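Local atomic coordinates of alpha-L-rhamnosidase (PDB entry 4XHC), a protein that hydrolyses terminal alpha-L-rhamnose residues from rhamnosides, as a two-domain glycoside hydrolase of family GH78. Residues L216-C230 with C527-R539. Residues are numbered along the deposited sequence; the frame is centred on the assembly and turned at random.
With RAM (alpha-L-rhamnopyranose), chain C.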
# COMPACT_ATOMS: atom_id res chain seq x y z
N LEU A 216 -29.75 30.98 -8.07
CA LEU A 216 -29.52 30.17 -9.27
C LEU A 216 -28.06 30.23 -9.72
O LEU A 216 -27.54 29.25 -10.26
CB LEU A 216 -30.43 30.62 -10.41
CG LEU A 216 -31.93 30.41 -10.24
CD1 LEU A 216 -32.67 30.97 -11.45
CD2 LEU A 216 -32.27 28.93 -10.05
N ARG A 217 -27.42 31.38 -9.54
CA ARG A 217 -26.00 31.54 -9.87
C ARG A 217 -25.15 30.57 -9.04
O ARG A 217 -24.27 29.91 -9.59
CB ARG A 217 -25.54 32.98 -9.65
CG ARG A 217 -24.04 33.19 -9.87
CD ARG A 217 -23.63 34.66 -9.86
NE ARG A 217 -24.46 35.47 -10.77
CZ ARG A 217 -24.41 35.42 -12.10
NH1 ARG A 217 -23.56 34.61 -12.73
NH2 ARG A 217 -25.22 36.18 -12.82
N ALA A 218 -25.43 30.50 -7.74
CA ALA A 218 -24.71 29.60 -6.83
C ALA A 218 -24.86 28.13 -7.22
O ALA A 218 -23.90 27.36 -7.16
CB ALA A 218 -25.19 29.82 -5.40
N ILE A 219 -26.07 27.76 -7.63
CA ILE A 219 -26.36 26.41 -8.10
C ILE A 219 -25.64 26.11 -9.42
O ILE A 219 -25.07 25.03 -9.60
CB ILE A 219 -27.88 26.20 -8.28
CG1 ILE A 219 -28.56 26.14 -6.91
CG2 ILE A 219 -28.19 24.93 -9.06
CD1 ILE A 219 -30.06 26.28 -6.94
N ASP A 220 -25.66 27.06 -10.34
CA ASP A 220 -24.95 26.92 -11.60
C ASP A 220 -23.44 26.72 -11.38
O ASP A 220 -22.83 25.89 -12.05
CB ASP A 220 -25.20 28.12 -12.50
CG ASP A 220 -24.44 28.05 -13.82
OD1 ASP A 220 -24.90 27.34 -14.75
OD2 ASP A 220 -23.37 28.70 -13.92
N ASN A 221 -22.85 27.45 -10.44
CA ASN A 221 -21.42 27.30 -10.16
C ASN A 221 -21.07 25.90 -9.68
O ASN A 221 -20.10 25.30 -10.14
CB ASN A 221 -20.93 28.32 -9.13
CG ASN A 221 -20.83 29.71 -9.70
OD1 ASN A 221 -20.51 29.90 -10.88
ND2 ASN A 221 -21.10 30.71 -8.88
N VAL A 222 -21.88 25.36 -8.78
CA VAL A 222 -21.66 24.01 -8.30
C VAL A 222 -21.86 22.97 -9.41
O VAL A 222 -21.11 22.00 -9.51
CB VAL A 222 -22.57 23.71 -7.10
CG1 VAL A 222 -22.55 22.23 -6.75
CG2 VAL A 222 -22.13 24.56 -5.91
N ALA A 223 -22.87 23.20 -10.25
CA ALA A 223 -23.15 22.32 -11.39
C ALA A 223 -21.98 22.24 -12.36
O ALA A 223 -21.57 21.16 -12.75
CB ALA A 223 -24.39 22.79 -12.12
N VAL A 224 -21.46 23.39 -12.74
CA VAL A 224 -20.37 23.45 -13.70
C VAL A 224 -19.13 22.72 -13.19
O VAL A 224 -18.49 21.99 -13.95
CB VAL A 224 -20.02 24.92 -14.07
CG1 VAL A 224 -18.73 25.00 -14.89
CG2 VAL A 224 -21.16 25.56 -14.86
N LEU A 225 -18.79 22.90 -11.91
CA LEU A 225 -17.63 22.20 -11.32
C LEU A 225 -17.85 20.69 -11.34
O LEU A 225 -16.92 19.93 -11.59
CB LEU A 225 -17.36 22.66 -9.89
CG LEU A 225 -16.21 21.96 -9.14
CD1 LEU A 225 -14.90 22.05 -9.91
CD2 LEU A 225 -16.05 22.53 -7.72
N THR A 226 -19.10 20.28 -11.09
CA THR A 226 -19.48 18.88 -11.14
C THR A 226 -19.19 18.28 -12.50
O THR A 226 -18.59 17.21 -12.60
CB THR A 226 -20.99 18.68 -10.84
OG1 THR A 226 -21.33 19.37 -9.63
CG2 THR A 226 -21.30 17.21 -10.68
N LEU A 227 -19.62 18.96 -13.55
CA LEU A 227 -19.39 18.46 -14.90
C LEU A 227 -17.90 18.42 -15.21
O LEU A 227 -17.40 17.45 -15.76
CB LEU A 227 -20.13 19.30 -15.95
CG LEU A 227 -19.88 18.90 -17.41
CD1 LEU A 227 -20.31 17.46 -17.68
CD2 LEU A 227 -20.59 19.86 -18.35
N GLN A 228 -17.20 19.49 -14.83
CA GLN A 228 -15.78 19.60 -15.11
C GLN A 228 -14.99 18.42 -14.58
O GLN A 228 -14.12 17.90 -15.27
CB GLN A 228 -15.23 20.88 -14.50
CG GLN A 228 -13.74 21.05 -14.74
CD GLN A 228 -13.26 22.42 -14.36
OE1 GLN A 228 -13.02 22.70 -13.19
NE2 GLN A 228 -13.13 23.30 -15.35
N ASN A 229 -15.28 18.00 -13.36
CA ASN A 229 -14.54 16.89 -12.77
C ASN A 229 -14.92 15.53 -13.36
O ASN A 229 -14.13 14.59 -13.33
CB ASN A 229 -14.66 16.90 -11.23
CG ASN A 229 -13.84 18.02 -10.59
OD1 ASN A 229 -13.06 18.69 -11.26
ND2 ASN A 229 -14.04 18.24 -9.30
N CYS A 230 -16.13 15.44 -13.91
CA CYS A 230 -16.58 14.22 -14.57
C CYS A 230 -16.04 14.10 -16.00
O CYS A 230 -15.94 12.99 -16.54
CB CYS A 230 -18.11 14.15 -14.54
SG CYS A 230 -18.78 13.63 -12.94
N CYS A 527 -19.95 13.59 -6.47
CA CYS A 527 -19.75 14.41 -7.65
C CYS A 527 -20.22 13.57 -8.82
O CYS A 527 -19.46 12.75 -9.34
CB CYS A 527 -18.28 14.78 -7.81
SG CYS A 527 -17.90 15.69 -9.32
N HIS A 528 -21.49 13.73 -9.19
CA HIS A 528 -22.10 12.89 -10.21
C HIS A 528 -22.77 13.80 -11.21
O HIS A 528 -23.68 14.54 -10.87
CB HIS A 528 -23.13 11.94 -9.59
CG HIS A 528 -23.00 10.52 -10.04
ND1 HIS A 528 -21.95 9.72 -9.66
CD2 HIS A 528 -23.79 9.76 -10.82
CE1 HIS A 528 -22.09 8.52 -10.20
NE2 HIS A 528 -23.20 8.52 -10.91
N ALA A 529 -22.31 13.73 -12.46
CA ALA A 529 -22.69 14.71 -13.47
C ALA A 529 -24.12 14.58 -13.98
O ALA A 529 -24.63 15.50 -14.62
CB ALA A 529 -21.69 14.69 -14.62
N TRP A 530 -24.78 13.46 -13.70
CA TRP A 530 -26.19 13.35 -14.03
C TRP A 530 -27.02 14.26 -13.13
O TRP A 530 -28.22 14.43 -13.34
CB TRP A 530 -26.67 11.89 -14.02
CG TRP A 530 -26.94 11.22 -12.70
CD1 TRP A 530 -26.89 11.77 -11.46
CD2 TRP A 530 -27.37 9.86 -12.51
NE1 TRP A 530 -27.23 10.83 -10.50
CE2 TRP A 530 -27.54 9.66 -11.13
CE3 TRP A 530 -27.63 8.80 -13.38
CZ2 TRP A 530 -27.94 8.44 -10.59
CZ3 TRP A 530 -28.02 7.59 -12.86
CH2 TRP A 530 -28.18 7.42 -11.47
N SER A 531 -26.37 14.87 -12.13
CA SER A 531 -27.02 15.82 -11.23
C SER A 531 -26.69 17.29 -11.51
O SER A 531 -27.05 18.15 -10.71
CB SER A 531 -26.63 15.53 -9.78
OG SER A 531 -26.89 14.17 -9.46
N CYS A 532 -26.03 17.60 -12.62
CA CYS A 532 -25.61 18.97 -12.90
C CYS A 532 -26.44 19.69 -13.98
O CYS A 532 -26.01 20.71 -14.52
CB CYS A 532 -24.13 18.99 -13.30
SG CYS A 532 -23.79 18.39 -14.97
N THR A 533 -27.64 19.19 -14.26
CA THR A 533 -28.46 19.75 -15.33
C THR A 533 -29.03 21.14 -15.05
O THR A 533 -29.38 21.85 -15.99
CB THR A 533 -29.61 18.82 -15.71
OG1 THR A 533 -30.22 18.30 -14.52
CG2 THR A 533 -29.09 17.67 -16.54
N PRO A 534 -29.14 21.55 -13.77
CA PRO A 534 -29.58 22.92 -13.55
C PRO A 534 -28.80 23.97 -14.36
O PRO A 534 -29.37 24.99 -14.77
CB PRO A 534 -29.35 23.11 -12.06
CG PRO A 534 -29.66 21.77 -11.50
CD PRO A 534 -29.17 20.77 -12.52
N ALA A 535 -27.52 23.73 -14.60
CA ALA A 535 -26.75 24.59 -15.48
C ALA A 535 -27.40 24.71 -16.87
O ALA A 535 -27.48 25.80 -17.44
CB ALA A 535 -25.32 24.09 -15.60
N TRP A 536 -27.87 23.58 -17.41
CA TRP A 536 -28.56 23.57 -18.71
C TRP A 536 -29.89 24.32 -18.64
O TRP A 536 -30.14 25.20 -19.45
CB TRP A 536 -28.77 22.14 -19.21
CG TRP A 536 -29.41 22.06 -20.58
CD1 TRP A 536 -28.83 22.38 -21.77
CD2 TRP A 536 -30.73 21.63 -20.88
NE1 TRP A 536 -29.71 22.18 -22.80
CE2 TRP A 536 -30.89 21.71 -22.28
CE3 TRP A 536 -31.80 21.17 -20.11
CZ2 TRP A 536 -32.08 21.36 -22.92
CZ3 TRP A 536 -32.98 20.82 -20.75
CH2 TRP A 536 -33.11 20.92 -22.15
N PHE A 537 -30.73 23.96 -17.67
CA PHE A 537 -32.02 24.64 -17.49
C PHE A 537 -31.83 26.15 -17.35
O PHE A 537 -32.55 26.94 -17.97
CB PHE A 537 -32.76 24.10 -16.26
CG PHE A 537 -33.26 22.70 -16.42
CD1 PHE A 537 -34.14 22.36 -17.44
CD2 PHE A 537 -32.89 21.71 -15.51
CE1 PHE A 537 -34.61 21.07 -17.58
CE2 PHE A 537 -33.36 20.41 -15.64
CZ PHE A 537 -34.22 20.09 -16.67
N ILE A 538 -30.88 26.55 -16.51
CA ILE A 538 -30.68 27.95 -16.21
C ILE A 538 -30.22 28.69 -17.46
O ILE A 538 -30.75 29.76 -17.78
CB ILE A 538 -29.71 28.14 -15.02
CG1 ILE A 538 -30.41 27.69 -13.73
CG2 ILE A 538 -29.27 29.59 -14.88
CD1 ILE A 538 -29.47 27.37 -12.60
N ARG A 539 -29.26 28.11 -18.18
CA ARG A 539 -28.69 28.76 -19.37
C ARG A 539 -29.59 28.67 -20.60
O ARG A 539 -29.80 29.67 -21.28
CB ARG A 539 -27.32 28.16 -19.69
CG ARG A 539 -26.25 28.55 -18.68
CD ARG A 539 -25.09 27.56 -18.68
NE ARG A 539 -24.16 27.83 -17.58
CZ ARG A 539 -22.98 28.42 -17.71
NH1 ARG A 539 -22.52 28.81 -18.89
NH2 ARG A 539 -22.23 28.60 -16.63
C1 RAM C . -25.11 3.29 -11.03
C2 RAM C . -24.65 4.73 -11.19
C3 RAM C . -24.78 5.17 -12.63
C4 RAM C . -26.10 4.66 -13.20
C5 RAM C . -26.03 3.15 -13.29
C6 RAM C . -27.37 2.48 -13.10
O1 RAM C . -24.23 2.66 -10.18
O2 RAM C . -25.51 5.52 -10.38
O3 RAM C . -24.73 6.60 -12.73
O4 RAM C . -26.32 5.19 -14.49
O5 RAM C . -25.13 2.63 -12.28
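A223 and C532 meet where the two backbones run closest, with their CA atoms 4.4 Å apart. A223 CB lies against A535 CB at 3.8 Å. C532 fits its CB against A223 and T226, while its SG turns to the CB of L227. Toward the C-terminal end of the helix, the CG2 of T226 rests against the backbone of H528 and A529. C230 lays its SG over the CB of A529 at 3.5 Å. The SG of C527, anti to its backbone N (chi1 176°), fills the hollow between the T226 carbonyl and the CB of N229. At the other end, the CD1 of I538 lodges against the O and CB of L216, and I219 crosses P534. R539 reaches round the side of A535 and grips D220 side-on. R539 NE donates to D220 OD1 at 3.0 Å and R539 NH2 to D220 OD2 at 2.9 Å; carboxylate and guanidinium lie 29° apart, nearly coplanar. The same segment carries H528 and W530 into the rhamnose pocket. H528 NE2 donates to rhamnose O3, its ND1 is hydrogen-bonded to S525 OG, and W530 lays a face against the sugar. The packing is largely apolar, so the two-bond salt bridge is its polar tie; with R539 NH1 bonded to P207 O, the guanidinium's rotation is probably fixed.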